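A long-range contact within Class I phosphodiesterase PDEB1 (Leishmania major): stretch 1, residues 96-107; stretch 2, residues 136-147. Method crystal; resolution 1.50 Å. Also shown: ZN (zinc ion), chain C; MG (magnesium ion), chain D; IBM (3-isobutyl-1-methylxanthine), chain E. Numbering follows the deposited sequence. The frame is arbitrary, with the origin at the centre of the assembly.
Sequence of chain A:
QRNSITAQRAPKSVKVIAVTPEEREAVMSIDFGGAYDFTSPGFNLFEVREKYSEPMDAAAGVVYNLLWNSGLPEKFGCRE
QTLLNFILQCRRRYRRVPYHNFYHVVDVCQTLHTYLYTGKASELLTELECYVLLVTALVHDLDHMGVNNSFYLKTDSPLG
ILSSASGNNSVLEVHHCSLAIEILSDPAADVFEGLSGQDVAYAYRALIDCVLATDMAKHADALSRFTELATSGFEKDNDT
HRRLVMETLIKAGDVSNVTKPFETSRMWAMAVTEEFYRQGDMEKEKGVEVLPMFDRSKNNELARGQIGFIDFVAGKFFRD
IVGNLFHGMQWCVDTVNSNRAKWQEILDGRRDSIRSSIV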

# COMPACT_ATOMS: atom_id res chain seq x y z
N ARG A 96 -12.05 -8.48 13.87
CA ARG A 96 -13.25 -9.08 14.42
C ARG A 96 -14.51 -8.44 13.88
O ARG A 96 -15.31 -7.87 14.63
CB ARG A 96 -13.23 -8.99 15.95
CG ARG A 96 -12.07 -9.73 16.59
CD ARG A 96 -12.21 -9.77 18.11
NE ARG A 96 -11.08 -10.42 18.75
CZ ARG A 96 -9.84 -9.94 18.75
NH1 ARG A 96 -9.57 -8.80 18.13
NH2 ARG A 96 -8.87 -10.61 19.36
N VAL A 97 -14.69 -8.53 12.56
CA VAL A 97 -15.88 -8.00 11.90
C VAL A 97 -16.82 -9.18 11.69
O VAL A 97 -16.39 -10.33 11.71
CB VAL A 97 -15.53 -7.34 10.55
CG1 VAL A 97 -14.71 -6.08 10.79
CG2 VAL A 97 -14.75 -8.31 9.68
N PRO A 98 -18.13 -8.92 11.47
CA PRO A 98 -19.11 -9.99 11.28
C PRO A 98 -18.89 -10.97 10.14
O PRO A 98 -19.13 -12.17 10.31
CB PRO A 98 -20.43 -9.22 11.10
CG PRO A 98 -20.19 -7.95 11.87
CD PRO A 98 -18.78 -7.60 11.47
N TYR A 99 -18.44 -10.48 8.99
CA TYR A 99 -18.26 -11.34 7.84
C TYR A 99 -16.83 -11.48 7.32
O TYR A 99 -16.34 -12.59 7.15
CB TYR A 99 -19.16 -10.88 6.70
CG TYR A 99 -19.10 -11.77 5.47
CD1 TYR A 99 -19.72 -13.01 5.46
CD2 TYR A 99 -18.39 -11.37 4.34
CE1 TYR A 99 -19.65 -13.84 4.34
CE2 TYR A 99 -18.31 -12.18 3.22
CZ TYR A 99 -18.94 -13.41 3.22
OH TYR A 99 -18.87 -14.21 2.10
N HIS A 100 -16.17 -10.36 7.05
CA HIS A 100 -14.82 -10.41 6.51
C HIS A 100 -13.74 -10.69 7.54
O HIS A 100 -12.75 -9.97 7.65
CB HIS A 100 -14.50 -9.14 5.73
CG HIS A 100 -15.20 -9.06 4.40
ND1 HIS A 100 -16.35 -8.34 4.20
CD2 HIS A 100 -14.93 -9.67 3.22
CE1 HIS A 100 -16.76 -8.50 2.96
NE2 HIS A 100 -15.91 -9.30 2.34
N ASN A 101 -13.96 -11.77 8.29
CA ASN A 101 -13.02 -12.21 9.31
C ASN A 101 -12.29 -13.45 8.80
O ASN A 101 -12.49 -13.88 7.66
CB ASN A 101 -13.78 -12.51 10.60
CG ASN A 101 -14.96 -13.44 10.38
OD1 ASN A 101 -14.81 -14.52 9.81
ND2 ASN A 101 -16.14 -13.02 10.82
N PHE A 102 -11.43 -14.02 9.64
CA PHE A 102 -10.65 -15.19 9.23
C PHE A 102 -11.51 -16.35 8.71
O PHE A 102 -11.10 -17.05 7.79
CB PHE A 102 -9.78 -15.65 10.41
CG PHE A 102 -8.82 -16.76 10.08
CD1 PHE A 102 -7.87 -16.62 9.08
CD2 PHE A 102 -8.86 -17.96 10.80
CE1 PHE A 102 -6.95 -17.64 8.80
CE2 PHE A 102 -7.95 -18.99 10.53
CZ PHE A 102 -7.00 -18.83 9.53
N TYR A 103 -12.69 -16.55 9.28
CA TYR A 103 -13.54 -17.65 8.83
C TYR A 103 -13.96 -17.54 7.37
O TYR A 103 -14.14 -18.56 6.70
CB TYR A 103 -14.77 -17.76 9.73
CG TYR A 103 -14.42 -17.94 11.18
CD1 TYR A 103 -14.79 -16.98 12.13
CD2 TYR A 103 -13.71 -19.06 11.62
CE1 TYR A 103 -14.46 -17.13 13.47
CE2 TYR A 103 -13.36 -19.21 12.96
CZ TYR A 103 -13.74 -18.25 13.88
OH TYR A 103 -13.41 -18.39 15.21
N HIS A 104 -14.12 -16.32 6.88
CA HIS A 104 -14.50 -16.13 5.48
C HIS A 104 -13.39 -16.62 4.55
O HIS A 104 -13.68 -17.28 3.55
CB HIS A 104 -14.78 -14.66 5.18
CG HIS A 104 -14.80 -14.33 3.71
ND1 HIS A 104 -15.75 -14.84 2.84
CD2 HIS A 104 -14.01 -13.53 2.97
CE1 HIS A 104 -15.54 -14.36 1.63
NE2 HIS A 104 -14.49 -13.56 1.68
N VAL A 105 -12.14 -16.32 4.86
CA VAL A 105 -11.07 -16.75 3.96
C VAL A 105 -10.79 -18.25 4.09
O VAL A 105 -10.38 -18.89 3.13
CB VAL A 105 -9.76 -15.92 4.13
CG1 VAL A 105 -10.07 -14.44 3.86
CG2 VAL A 105 -9.16 -16.10 5.52
N VAL A 106 -11.03 -18.81 5.27
CA VAL A 106 -10.85 -20.24 5.46
C VAL A 106 -11.92 -20.90 4.58
O VAL A 106 -11.66 -21.88 3.89
CB VAL A 106 -11.07 -20.63 6.95
CG1 VAL A 106 -11.22 -22.15 7.08
CG2 VAL A 106 -9.89 -20.14 7.78
N ASP A 107 -13.12 -20.33 4.60
CA ASP A 107 -14.21 -20.85 3.79
C ASP A 107 -13.90 -20.75 2.29
O ASP A 107 -14.12 -21.70 1.55
CB ASP A 107 -15.51 -20.08 4.08
CG ASP A 107 -16.64 -20.47 3.16
OD1 ASP A 107 -16.92 -21.69 3.04
OD2 ASP A 107 -17.27 -19.56 2.57
ZN ZN C . -13.71 -12.20 0.14
MG MG D . -12.68 -8.70 -0.77
N9 IBM E . -23.35 -8.74 -1.60
C8 IBM E . -24.67 -8.36 -1.49
N7 IBM E . -25.43 -9.27 -0.93
C5 IBM E . -24.56 -10.31 -0.66
C4 IBM E . -23.28 -10.01 -1.06
N3 IBM E . -22.18 -10.78 -0.95
C2 IBM E . -22.40 -12.00 -0.38
N1 IBM E . -23.67 -12.40 0.06
C6 IBM E . -24.75 -11.56 -0.08
O6 IBM E . -25.85 -11.90 0.31
O2 IBM E . -21.46 -12.78 -0.25
C10 IBM E . -23.85 -13.71 0.66
C11 IBM E . -20.87 -10.35 -1.41
C12 IBM E . -20.41 -9.17 -0.55
C13 IBM E . -19.62 -9.65 0.66
C14 IBM E . -19.58 -8.19 -1.38
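Stretch 2, residues 136-147: TALVHDLDHMGV

Stretch 1 runs as loop and turn from Arg-96 to Asn-101, then as helix from Phe-102 onward. Asn-101 is the N-cap; its OD1 accepts a weak bond from Tyr-103 N at 3.0 Å. Stretch 2 starts as the last part of a helix and leaves it through two turns, type I from Val-139 to Leu-142 and type II from Asp-141 to His-144. The two stretches run in opposite directions: Val-105 pairs with Leu-138 (CA to CA 5.2 Å), His-100 with His-144 (6.2 Å) and Val-97 with Gly-146 (5.7 Å). No direct hydrogen bond joins them. Water 1 bridges the backbones instead, donating to His-100 O and His-144 O, each at 2.8 Å.

Val-105 points toward stretch 2. Its CB lies 3.4 Å from Ala-137 O, and its CG1 3.7 Å from His-140 CE1. Zinc ties the stretches together through His-104 NE2 (2.2 Å), His-140 NE2 (2.2 Å) and Asp-141 OD2 (2.1 Å). Asp-141 OD1 binds magnesium at 2.2 Å, so this carboxylate bridges both metals. The rings of His-100 and His-144 stack face to face, centroids 3.8 Å apart and planes at 6°. At the far end, Val-97 CG1 sits 3.9 Å from Gly-146 N. A CB on Gly-146 would come tight against that methyl.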

# COMPACT_ATOMS: atom_id res chain seq x y z
N THR A 136 -3.67 -17.97 -2.16
CA THR A 136 -4.26 -16.65 -2.37
C THR A 136 -5.56 -16.47 -1.61
O THR A 136 -5.86 -15.39 -1.10
CB THR A 136 -4.50 -16.40 -3.87
OG1 THR A 136 -3.24 -16.44 -4.56
CG2 THR A 136 -5.13 -15.03 -4.10
N ALA A 137 -6.35 -17.53 -1.51
CA ALA A 137 -7.61 -17.44 -0.79
C ALA A 137 -7.40 -16.91 0.63
O ALA A 137 -8.20 -16.12 1.13
CB ALA A 137 -8.29 -18.81 -0.74
N LEU A 138 -6.32 -17.32 1.28
CA LEU A 138 -6.05 -16.89 2.65
C LEU A 138 -5.63 -15.43 2.82
O LEU A 138 -5.78 -14.87 3.91
CB LEU A 138 -5.00 -17.81 3.29
CG LEU A 138 -5.40 -19.29 3.39
CD1 LEU A 138 -4.22 -20.11 3.89
CD2 LEU A 138 -6.60 -19.43 4.32
N VAL A 139 -5.12 -14.81 1.77
CA VAL A 139 -4.68 -13.43 1.86
C VAL A 139 -5.61 -12.45 1.16
O VAL A 139 -5.43 -11.24 1.29
CB VAL A 139 -3.28 -13.22 1.21
CG1 VAL A 139 -2.27 -14.21 1.79
CG2 VAL A 139 -3.38 -13.39 -0.30
N HIS A 140 -6.61 -12.96 0.45
CA HIS A 140 -7.46 -12.08 -0.36
C HIS A 140 -8.29 -10.98 0.29
O HIS A 140 -8.75 -10.08 -0.41
CB HIS A 140 -8.33 -12.92 -1.31
CG HIS A 140 -9.70 -13.23 -0.78
ND1 HIS A 140 -9.95 -14.27 0.09
CD2 HIS A 140 -10.89 -12.63 -1.01
CE1 HIS A 140 -11.24 -14.30 0.37
NE2 HIS A 140 -11.83 -13.32 -0.28
N ASP A 141 -8.46 -11.01 1.61
CA ASP A 141 -9.22 -9.98 2.32
C ASP A 141 -8.48 -9.42 3.54
O ASP A 141 -9.09 -8.81 4.41
CB ASP A 141 -10.59 -10.51 2.78
CG ASP A 141 -11.66 -10.34 1.73
OD1 ASP A 141 -11.64 -9.30 1.04
OD2 ASP A 141 -12.54 -11.22 1.62
N LEU A 142 -7.16 -9.62 3.58
CA LEU A 142 -6.37 -9.16 4.73
C LEU A 142 -6.67 -7.75 5.25
O LEU A 142 -6.67 -6.79 4.49
CB LEU A 142 -4.87 -9.25 4.40
CG LEU A 142 -4.25 -10.64 4.26
CD1 LEU A 142 -2.90 -10.54 3.57
CD2 LEU A 142 -4.11 -11.29 5.63
N ASP A 143 -6.92 -7.67 6.55
CA ASP A 143 -7.18 -6.40 7.24
C ASP A 143 -8.43 -5.66 6.77
O ASP A 143 -8.50 -4.43 6.84
CB ASP A 143 -5.94 -5.51 7.13
CG ASP A 143 -5.99 -4.30 8.06
OD1 ASP A 143 -6.37 -4.46 9.24
OD2 ASP A 143 -5.63 -3.19 7.60
N HIS A 144 -9.42 -6.41 6.29
CA HIS A 144 -10.68 -5.81 5.87
C HIS A 144 -11.26 -5.17 7.14
O HIS A 144 -11.18 -5.75 8.23
CB HIS A 144 -11.62 -6.90 5.34
CG HIS A 144 -12.75 -6.38 4.51
ND1 HIS A 144 -13.78 -5.63 5.04
CD2 HIS A 144 -13.02 -6.51 3.19
CE1 HIS A 144 -14.64 -5.33 4.08
NE2 HIS A 144 -14.20 -5.85 2.95
N MET A 145 -11.83 -3.98 7.00
CA MET A 145 -12.38 -3.26 8.14
C MET A 145 -13.90 -3.34 8.28
O MET A 145 -14.48 -2.68 9.14
CB MET A 145 -11.93 -1.79 8.06
CG MET A 145 -10.41 -1.63 8.03
SD MET A 145 -9.81 -0.04 7.40
CE MET A 145 -8.84 -0.58 5.98
N GLY A 146 -14.54 -4.14 7.44
CA GLY A 146 -15.98 -4.27 7.53
C GLY A 146 -16.78 -3.26 6.71
O GLY A 146 -18.00 -3.18 6.85
N VAL A 147 -16.09 -2.49 5.87
CA VAL A 147 -16.77 -1.52 5.01
C VAL A 147 -16.26 -1.72 3.59
O VAL A 147 -15.12 -2.13 3.40
CB VAL A 147 -16.51 -0.05 5.46
CG1 VAL A 147 -17.12 0.19 6.83
CG2 VAL A 147 -15.02 0.24 5.48
O HOH W 1 -10.50 -8.45 8.51
O HOH W 2 -15.69 -11.04 0.28
O HOH W 3 -13.50 -10.65 -1.35
O HOH W 4 -12.01 -6.65 -0.27
O HOH W 5 -13.32 -7.88 -2.70
O HOH W 6 -14.63 -8.17 0.14